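Local coordinates for protein acetyltransferase (PDB 2G3A) that transfers an acetyl group from acetyl-CoA to acceptors, preferring glucosamine 6-phosphate or dopamine, as a GCN5-related N-acetyltransferase, at residues A[49-57]-A[96-107]; A[109-117]-A[141-152]. One frame throughout, in Å; residues are numbered along the deposited sequence. Where two conformers were deposited one is given.

Contact 1: A[49-57]-A[96-107]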
# COMPACT_ATOMS: atom_id res chain seq x y z
N LYS A 49 4.51 6.90 12.80
CA LYS A 49 5.11 6.25 11.62
C LYS A 49 6.63 6.32 11.65
O LYS A 49 7.23 7.40 11.74
CB LYS A 49 4.61 6.85 10.32
CG LYS A 49 5.05 6.04 9.10
CD LYS A 49 4.42 6.55 7.83
CE LYS A 49 4.89 5.77 6.63
NZ LYS A 49 4.00 6.06 5.46
N ARG A 50 7.25 5.15 11.52
CA ARG A 50 8.68 5.01 11.63
C ARG A 50 9.15 3.91 10.70
O ARG A 50 8.69 2.77 10.78
CB ARG A 50 9.06 4.70 13.07
CG ARG A 50 10.55 4.63 13.35
CD ARG A 50 10.76 4.36 14.83
NE ARG A 50 12.15 4.10 15.18
CZ ARG A 50 12.54 3.51 16.31
NH1 ARG A 50 11.65 3.10 17.20
NH2 ARG A 50 13.83 3.33 16.54
N ASP A 51 10.08 4.25 9.81
CA ASP A 51 10.58 3.28 8.84
C ASP A 51 11.23 2.08 9.52
O ASP A 51 11.73 2.18 10.64
CB ASP A 51 11.59 3.94 7.90
CG ASP A 51 10.95 5.03 7.06
OD1 ASP A 51 9.89 4.78 6.46
OD2 ASP A 51 11.51 6.14 7.01
N LEU A 52 11.19 0.94 8.83
CA LEU A 52 11.84 -0.27 9.29
C LEU A 52 12.37 -1.01 8.06
O LEU A 52 11.60 -1.66 7.33
CB LEU A 52 10.87 -1.14 10.12
CG LEU A 52 11.48 -2.26 10.98
CD1 LEU A 52 10.46 -2.84 11.95
CD2 LEU A 52 12.13 -3.38 10.12
N ASN A 53 13.67 -0.89 7.81
CA ASN A 53 14.29 -1.56 6.68
C ASN A 53 15.40 -2.50 7.13
O ASN A 53 16.05 -2.27 8.16
CB ASN A 53 14.90 -0.53 5.71
CG ASN A 53 13.89 0.49 5.22
OD1 ASN A 53 12.72 0.17 4.96
ND2 ASN A 53 14.35 1.72 5.05
N ILE A 54 15.61 -3.56 6.37
CA ILE A 54 16.72 -4.46 6.57
C ILE A 54 17.35 -4.65 5.21
O ILE A 54 16.69 -5.12 4.27
CB ILE A 54 16.30 -5.81 7.15
CG1 ILE A 54 15.66 -5.63 8.53
CG2 ILE A 54 17.51 -6.76 7.25
CD1 ILE A 54 14.59 -6.62 8.83
N THR A 55 18.61 -4.24 5.09
CA THR A 55 19.33 -4.44 3.85
C THR A 55 20.28 -5.62 3.99
O THR A 55 20.90 -5.81 5.04
CB THR A 55 20.11 -3.18 3.41
OG1 THR A 55 20.80 -2.62 4.53
CG2 THR A 55 19.15 -2.14 2.82
N ILE A 56 20.33 -6.42 2.94
CA ILE A 56 21.30 -7.48 2.81
C ILE A 56 22.43 -6.89 1.97
O ILE A 56 22.21 -6.50 0.83
CB ILE A 56 20.69 -8.70 2.09
CG1 ILE A 56 19.49 -9.24 2.89
CG2 ILE A 56 21.77 -9.75 1.86
CD1 ILE A 56 18.75 -10.41 2.22
N ARG A 57 23.63 -6.82 2.55
CA ARG A 57 24.77 -6.16 1.93
C ARG A 57 25.99 -7.07 1.77
O ARG A 57 26.38 -7.77 2.70
CB ARG A 57 25.14 -4.89 2.71
CG ARG A 57 24.08 -3.81 2.64
CD ARG A 57 24.37 -2.72 3.66
NE ARG A 57 23.40 -1.63 3.62
CZ ARG A 57 23.47 -0.57 2.81
NH1 ARG A 57 24.45 -0.47 1.93
NH2 ARG A 57 22.54 0.38 2.87
N LEU A 96 14.47 -12.40 7.47
CA LEU A 96 14.09 -10.99 7.33
C LEU A 96 12.81 -10.70 8.09
O LEU A 96 12.73 -9.71 8.80
CB LEU A 96 13.94 -10.60 5.85
CG LEU A 96 15.22 -10.62 5.00
CD1 LEU A 96 14.87 -10.60 3.54
CD2 LEU A 96 16.15 -9.46 5.35
N LEU A 97 11.82 -11.59 7.96
CA LEU A 97 10.57 -11.42 8.71
C LEU A 97 10.78 -11.48 10.23
O LEU A 97 10.16 -10.74 10.99
CB LEU A 97 9.55 -12.47 8.28
CG LEU A 97 9.04 -12.32 6.83
CD1 LEU A 97 8.26 -13.58 6.46
CD2 LEU A 97 8.19 -11.03 6.67
N ALA A 98 11.66 -12.39 10.66
CA ALA A 98 11.98 -12.53 12.08
C ALA A 98 12.71 -11.29 12.63
O ALA A 98 12.43 -10.84 13.75
CB ALA A 98 12.80 -13.81 12.33
N MSE A 99 13.61 -10.72 11.83
CA MSE A 99 14.31 -9.50 12.25
C MSE A 99 13.36 -8.30 12.35
O MSE A 99 13.44 -7.49 13.29
CB MSE A 99 15.45 -9.17 11.30
CG MSE A 99 16.57 -10.19 11.34
SE MSE A 99 17.99 -9.68 10.12
CE MSE A 99 18.45 -7.89 10.83
N ALA A 100 12.44 -8.20 11.38
CA ALA A 100 11.41 -7.16 11.39
C ALA A 100 10.45 -7.33 12.57
O ALA A 100 10.12 -6.35 13.25
CB ALA A 100 10.63 -7.17 10.06
N GLU A 101 10.00 -8.55 12.83
CA GLU A 101 9.09 -8.80 13.95
C GLU A 101 9.75 -8.45 15.29
O GLU A 101 9.13 -7.81 16.16
CB GLU A 101 8.59 -10.23 13.96
CG GLU A 101 7.76 -10.53 15.21
CD GLU A 101 6.96 -11.81 15.11
OE1 GLU A 101 6.81 -12.35 14.00
OE2 GLU A 101 6.45 -12.27 16.15
N GLU A 102 10.99 -8.89 15.46
CA GLU A 102 11.75 -8.56 16.66
C GLU A 102 11.79 -7.06 16.91
O GLU A 102 11.56 -6.61 18.04
CB GLU A 102 13.16 -9.16 16.60
CG GLU A 102 14.00 -8.89 17.84
CD GLU A 102 15.37 -9.54 17.79
OE1 GLU A 102 15.59 -10.45 16.95
OE2 GLU A 102 16.23 -9.15 18.61
N GLU A 103 12.08 -6.28 15.86
CA GLU A 103 12.16 -4.81 15.98
C GLU A 103 10.78 -4.21 16.25
O GLU A 103 10.65 -3.30 17.08
CB GLU A 103 12.84 -4.20 14.74
CG GLU A 103 12.92 -2.65 14.68
CD GLU A 103 13.56 -1.99 15.90
OE1 GLU A 103 14.30 -2.68 16.64
OE2 GLU A 103 13.33 -0.78 16.12
N ALA A 104 9.76 -4.74 15.58
CA ALA A 104 8.38 -4.28 15.78
C ALA A 104 7.91 -4.54 17.21
O ALA A 104 7.29 -3.68 17.83
CB ALA A 104 7.43 -4.92 14.77
N ARG A 105 8.23 -5.72 17.74
CA ARG A 105 7.90 -6.02 19.14
C ARG A 105 8.60 -5.06 20.10
O ARG A 105 8.00 -4.57 21.05
CB ARG A 105 8.25 -7.47 19.48
CG ARG A 105 7.28 -8.48 18.88
CD ARG A 105 7.82 -9.89 19.08
NE ARG A 105 6.92 -10.91 18.55
CZ ARG A 105 6.02 -11.57 19.27
NH1 ARG A 105 5.87 -11.32 20.56
NH2 ARG A 105 5.27 -12.49 18.70
N LYS A 106 9.87 -4.76 19.81
CA LYS A 106 10.62 -3.77 20.58
C LYS A 106 9.95 -2.41 20.59
O LYS A 106 9.93 -1.72 21.62
CB LYS A 106 12.04 -3.62 20.04
CG LYS A 106 12.97 -4.74 20.41
CD LYS A 106 14.38 -4.22 20.66
CE LYS A 106 15.36 -5.38 20.77
NZ LYS A 106 15.80 -5.89 19.44
N ARG A 107 9.40 -2.03 19.44
CA ARG A 107 8.73 -0.73 19.30
C ARG A 107 7.36 -0.72 19.98
O ARG A 107 6.68 0.30 19.98
CB ARG A 107 8.59 -0.36 17.82
CG ARG A 107 9.91 -0.25 17.06
CD ARG A 107 9.70 0.22 15.64
NE ARG A 107 10.97 0.35 14.93
CZ ARG A 107 11.10 0.78 13.68
NH1 ARG A 107 10.04 1.14 12.96
NH2 ARG A 107 12.31 0.86 13.14

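Contact 2: A[109-117]-A[141-152]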
# COMPACT_ATOMS: atom_id res chain seq x y z
N CYS A 109 4.77 -2.87 19.11
CA CYS A 109 3.69 -3.21 18.16
C CYS A 109 2.90 -4.43 18.61
O CYS A 109 3.42 -5.26 19.33
CB CYS A 109 4.24 -3.46 16.75
SG CYS A 109 4.96 -1.96 16.03
N MSE A 110 1.64 -4.50 18.15
CA MSE A 110 0.69 -5.55 18.47
C MSE A 110 0.61 -6.64 17.40
O MSE A 110 0.03 -7.70 17.61
CB MSE A 110 -0.70 -4.93 18.57
CG MSE A 110 -0.89 -3.94 19.71
SE MSE A 110 -2.55 -2.94 19.35
CE MSE A 110 -3.72 -4.39 19.29
N GLY A 111 1.16 -6.36 16.23
CA GLY A 111 1.06 -7.31 15.12
C GLY A 111 1.70 -6.81 13.83
O GLY A 111 2.20 -5.67 13.76
N ALA A 112 1.66 -7.65 12.81
CA ALA A 112 2.24 -7.32 11.50
C ALA A 112 1.22 -7.64 10.43
O ALA A 112 0.38 -8.53 10.60
CB ALA A 112 3.53 -8.15 11.25
N TYR A 113 1.30 -6.94 9.31
CA TYR A 113 0.56 -7.41 8.14
C TYR A 113 1.37 -7.30 6.87
O TYR A 113 2.39 -6.59 6.80
CB TYR A 113 -0.84 -6.75 8.04
CG TYR A 113 -0.84 -5.28 7.69
CD1 TYR A 113 -1.29 -4.84 6.44
CD2 TYR A 113 -0.43 -4.31 8.63
CE1 TYR A 113 -1.29 -3.48 6.12
CE2 TYR A 113 -0.46 -2.96 8.32
CZ TYR A 113 -0.89 -2.54 7.06
OH TYR A 113 -0.90 -1.19 6.76
N ILE A 114 0.89 -8.00 5.85
CA ILE A 114 1.65 -8.23 4.64
C ILE A 114 0.70 -8.57 3.50
O ILE A 114 -0.43 -9.01 3.73
CB ILE A 114 2.73 -9.34 4.88
CG1 ILE A 114 3.85 -9.28 3.85
CG2 ILE A 114 2.09 -10.75 4.91
CD1 ILE A 114 5.16 -10.01 4.32
N ASP A 115 1.14 -8.35 2.27
CA ASP A 115 0.31 -8.77 1.13
C ASP A 115 1.16 -9.31 -0.01
O ASP A 115 2.35 -9.05 -0.07
CB ASP A 115 -0.58 -7.62 0.67
CG ASP A 115 0.20 -6.36 0.43
OD1 ASP A 115 0.98 -6.35 -0.53
OD2 ASP A 115 0.05 -5.41 1.21
N THR A 116 0.55 -10.07 -0.91
CA THR A 116 1.31 -10.72 -1.97
C THR A 116 0.43 -11.23 -3.10
O THR A 116 -0.73 -11.57 -2.89
CB THR A 116 2.18 -11.90 -1.42
OG1 THR A 116 3.06 -12.35 -2.44
CG2 THR A 116 1.32 -13.08 -0.96
N MSE A 117 1.00 -11.28 -4.31
CA MSE A 117 0.38 -11.99 -5.43
C MSE A 117 1.15 -13.25 -5.83
O MSE A 117 0.80 -13.92 -6.79
CB MSE A 117 0.28 -11.06 -6.64
CG MSE A 117 1.63 -10.87 -7.33
SE MSE A 117 1.51 -9.63 -8.83
CE MSE A 117 0.98 -10.88 -10.24
N SER A 141 -3.41 -11.04 -15.07
CA SER A 141 -2.42 -12.06 -15.34
C SER A 141 -2.75 -13.42 -14.69
O SER A 141 -2.00 -14.39 -14.87
CB SER A 141 -1.03 -11.56 -14.98
OG SER A 141 -1.07 -10.66 -13.88
N GLY A 142 -3.85 -13.48 -13.93
CA GLY A 142 -4.38 -14.72 -13.35
C GLY A 142 -4.13 -15.01 -11.89
O GLY A 142 -4.72 -15.93 -11.33
N GLN A 143 -3.25 -14.24 -11.26
CA GLN A 143 -2.93 -14.40 -9.85
C GLN A 143 -3.98 -13.70 -9.01
O GLN A 143 -4.90 -13.06 -9.53
CB GLN A 143 -1.56 -13.77 -9.55
CG GLN A 143 -0.42 -14.29 -10.43
CD GLN A 143 -0.42 -13.67 -11.82
OE1 GLN A 143 -1.07 -12.63 -12.06
NE2 GLN A 143 0.28 -14.33 -12.75
N SER A 144 -3.88 -13.87 -7.69
CA SER A 144 -4.71 -13.14 -6.75
C SER A 144 -3.84 -12.30 -5.82
O SER A 144 -2.63 -12.58 -5.67
CB SER A 144 -5.57 -14.11 -5.93
OG SER A 144 -4.76 -14.93 -5.12
N ILE A 145 -4.43 -11.28 -5.21
CA ILE A 145 -3.78 -10.59 -4.08
C ILE A 145 -4.32 -11.18 -2.77
O ILE A 145 -5.53 -11.36 -2.63
CB ILE A 145 -3.97 -9.05 -4.10
CG1 ILE A 145 -3.53 -8.47 -5.45
CG2 ILE A 145 -3.19 -8.39 -2.91
CD1 ILE A 145 -3.70 -6.95 -5.60
N THR A 146 -3.43 -11.49 -1.83
CA THR A 146 -3.84 -11.99 -0.50
C THR A 146 -3.23 -11.09 0.55
O THR A 146 -2.06 -10.70 0.43
CB THR A 146 -3.39 -13.46 -0.27
OG1 THR A 146 -3.83 -14.27 -1.35
CG2 THR A 146 -3.98 -14.03 1.06
N TRP A 147 -4.04 -10.72 1.56
CA TRP A 147 -3.56 -9.96 2.71
C TRP A 147 -3.52 -10.91 3.88
O TRP A 147 -4.41 -11.78 4.04
CB TRP A 147 -4.49 -8.77 3.04
CG TRP A 147 -4.39 -7.62 2.04
CD1 TRP A 147 -3.59 -6.50 2.15
CD2 TRP A 147 -5.08 -7.49 0.79
NE1 TRP A 147 -3.76 -5.70 1.04
CE2 TRP A 147 -4.67 -6.29 0.19
CE3 TRP A 147 -6.02 -8.30 0.12
CZ2 TRP A 147 -5.16 -5.87 -1.05
CZ3 TRP A 147 -6.50 -7.88 -1.11
CH2 TRP A 147 -6.08 -6.66 -1.67
N LEU A 148 -2.49 -10.75 4.70
CA LEU A 148 -2.31 -11.61 5.85
C LEU A 148 -1.94 -10.80 7.09
O LEU A 148 -1.34 -9.74 6.97
CB LEU A 148 -1.21 -12.67 5.58
CG LEU A 148 -1.42 -13.60 4.39
CD1 LEU A 148 -0.67 -13.07 3.18
CD2 LEU A 148 -0.95 -15.03 4.69
N GLU A 149 -2.28 -11.32 8.27
CA GLU A 149 -1.83 -10.70 9.53
C GLU A 149 -1.07 -11.69 10.43
O GLU A 149 -1.22 -12.92 10.32
CB GLU A 149 -3.03 -10.15 10.32
CG GLU A 149 -3.88 -11.28 10.93
CD GLU A 149 -5.12 -10.81 11.68
OE1 GLU A 149 -5.29 -9.59 11.87
OE2 GLU A 149 -5.93 -11.68 12.09
N LYS A 150 -0.29 -11.14 11.35
CA LYS A 150 0.34 -11.92 12.42
C LYS A 150 0.29 -11.08 13.69
O LYS A 150 0.93 -10.04 13.81
CB LYS A 150 1.79 -12.31 12.08
CG LYS A 150 2.43 -13.27 13.11
CD LYS A 150 3.75 -13.83 12.51
CE LYS A 150 4.36 -14.92 13.38
NZ LYS A 150 4.95 -14.39 14.63
N ARG A 151 -0.51 -11.55 14.64
CA ARG A 151 -0.68 -10.84 15.89
C ARG A 151 0.39 -11.32 16.86
O ARG A 151 0.66 -12.52 16.94
CB ARG A 151 -2.09 -11.07 16.45
CG ARG A 151 -3.18 -10.89 15.40
CD ARG A 151 -4.58 -10.98 15.98
NE ARG A 151 -4.98 -9.71 16.58
CZ ARG A 151 -5.65 -8.74 15.95
NH1 ARG A 151 -6.04 -8.87 14.68
NH2 ARG A 151 -5.92 -7.63 16.61
N PHE A 152 1.01 -10.38 17.57
CA PHE A 152 2.04 -10.71 18.55
C PHE A 152 1.50 -11.15 19.92
O PHE A 152 0.43 -10.71 20.35
CB PHE A 152 3.01 -9.53 18.71
CG PHE A 152 3.61 -9.06 17.40
CD1 PHE A 152 4.10 -7.76 17.28
CD2 PHE A 152 3.67 -9.92 16.29
CE1 PHE A 152 4.66 -7.33 16.07
CE2 PHE A 152 4.23 -9.51 15.09
CZ PHE A 152 4.72 -8.19 14.98
O HOH W 1 -1.78 -3.64 2.11
O HOH W 2 -1.43 -15.70 -6.77

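Contact 1: A[49-57]-A[96-107]
The guanidinium of R107 is layered between two side chains of strand 50-57: R50 CD lies 3.8 Å from R107 CZ on one face, and L52 covers the opposite face. This helix-on-strand packing belongs to the GNAT fold, where helix 92-106 lies on the mixed sheet and here reaches one of this chain's two outermost strands; the segments 50-57 and 96-106 run roughly antiparallel, at 149°. R50 and R107 stack as two guanidinium groups, centres 4.0 Å apart and planes only 8° from parallel. The like charges are probably offset by two carboxylates: R107 NE makes a salt bridge to E103 OE2 at 2.9 Å, one helical turn back, while R50 NE pairs with D22 of the second subunit. The extended R107 chain carries its end groups to the strand backbone, where NH1 and NH2 both grip D51 O, the NH2 bond measuring 2.9 Å. A flat, multi-donor arginine suits this place, since its edge serves carbonyls while its faces accept aliphatic carbons; R107 NH1 also reaches T71 on strand 63-72.

Farther along the strand the contact turns apolar. L52 stretches both methyls toward the helix, CD1 lying against E103 CG and CD2 against A100; the small A100 probably leaves room for L52 CD2 and I54 CD1. I54 divides its branches: with CG1 anti to the carbonyl carbon (chi1 -62°), its CD1 reaches M99 CB, and CG2 packs 3.6 Å from L96 CD2. The other edge of strand 50-57 pairs with a strand of the second subunit, extending the sheet across the interface. At the far end, I56 crosses L96 at about a right angle, its CD1 4.1 Å from L96 CD1.

Contact 2: A[109-117]-A[141-152]
The F152 ring lies flat over G111, whose CA sits 3.5 Å from the ring centroid and only 4° off the normal, a CH-pi contact; C109 O meets the ring edge at CD1. The W147 indole takes the CB of D115 over the face of its five-membered ring, 3.9 Å from that centroid, and I145 CG2 lies over the same face, nearer the rim. A water lies at the indole edge, donating to D115 OD2 and weakly accepting from W147 NE1. These groups belong to, or end, an antiparallel beta ladder, strands 111-116 and 145-151, in the mixed sheet of the GNAT fold. Hydrogen-bonded pairs A112 with K150, I114 with L148 and T116 with T146 each contribute two backbone bonds, and F152 N adds another to M110 O at 2.9 Å. G111 suits its place because a side chain there would run into K150 O.

On the sheet face of A112, I114 and T116, apolar groups fit the cover given by helix 119-128: I114 CG2 meets L148 CB at 3.9 Å, and L148 touches L122 while I114 touches Y125, a probable CoA-binding residue by similarity. The backbone puts D115 CB over the indole; chi1 of 51° turns the carboxylate to the water and to Y77 OH. W147 also meets W147 of the second subunit, so the opposite sheet face is part of the dimer contact. Beyond the ladder, the bent chain of M117 brings CE against the end of Q143, which bends back at chi2. S141 OG donates to Q143 OE1, on a lone pair in the carbonyl plane, and M117 CE lies 3.3 Å from that same Q143 OE1.

Contact 1 and contact 2 have centres 16 Å apart and follow one another along the chain: helix 92-106 is followed, after a short loop, by strand 111-116, with A104 O 2.9 Å from C109 N in a probable hydrogen bond at the turn. They meet on one side of helix 92-106, where E101 OE1 makes a 2.8 Å salt bridge to K150 NZ and the F152 ring packs on E101 and R105. The helix thus touches both strand 50-57 and the C-terminal end of the chain. Both contacts approach the probable CoA site: L96 lies about 4 Å from L81 and I114 about 3 Å from Y125, side chain to side chain. Both also touch the second subunit.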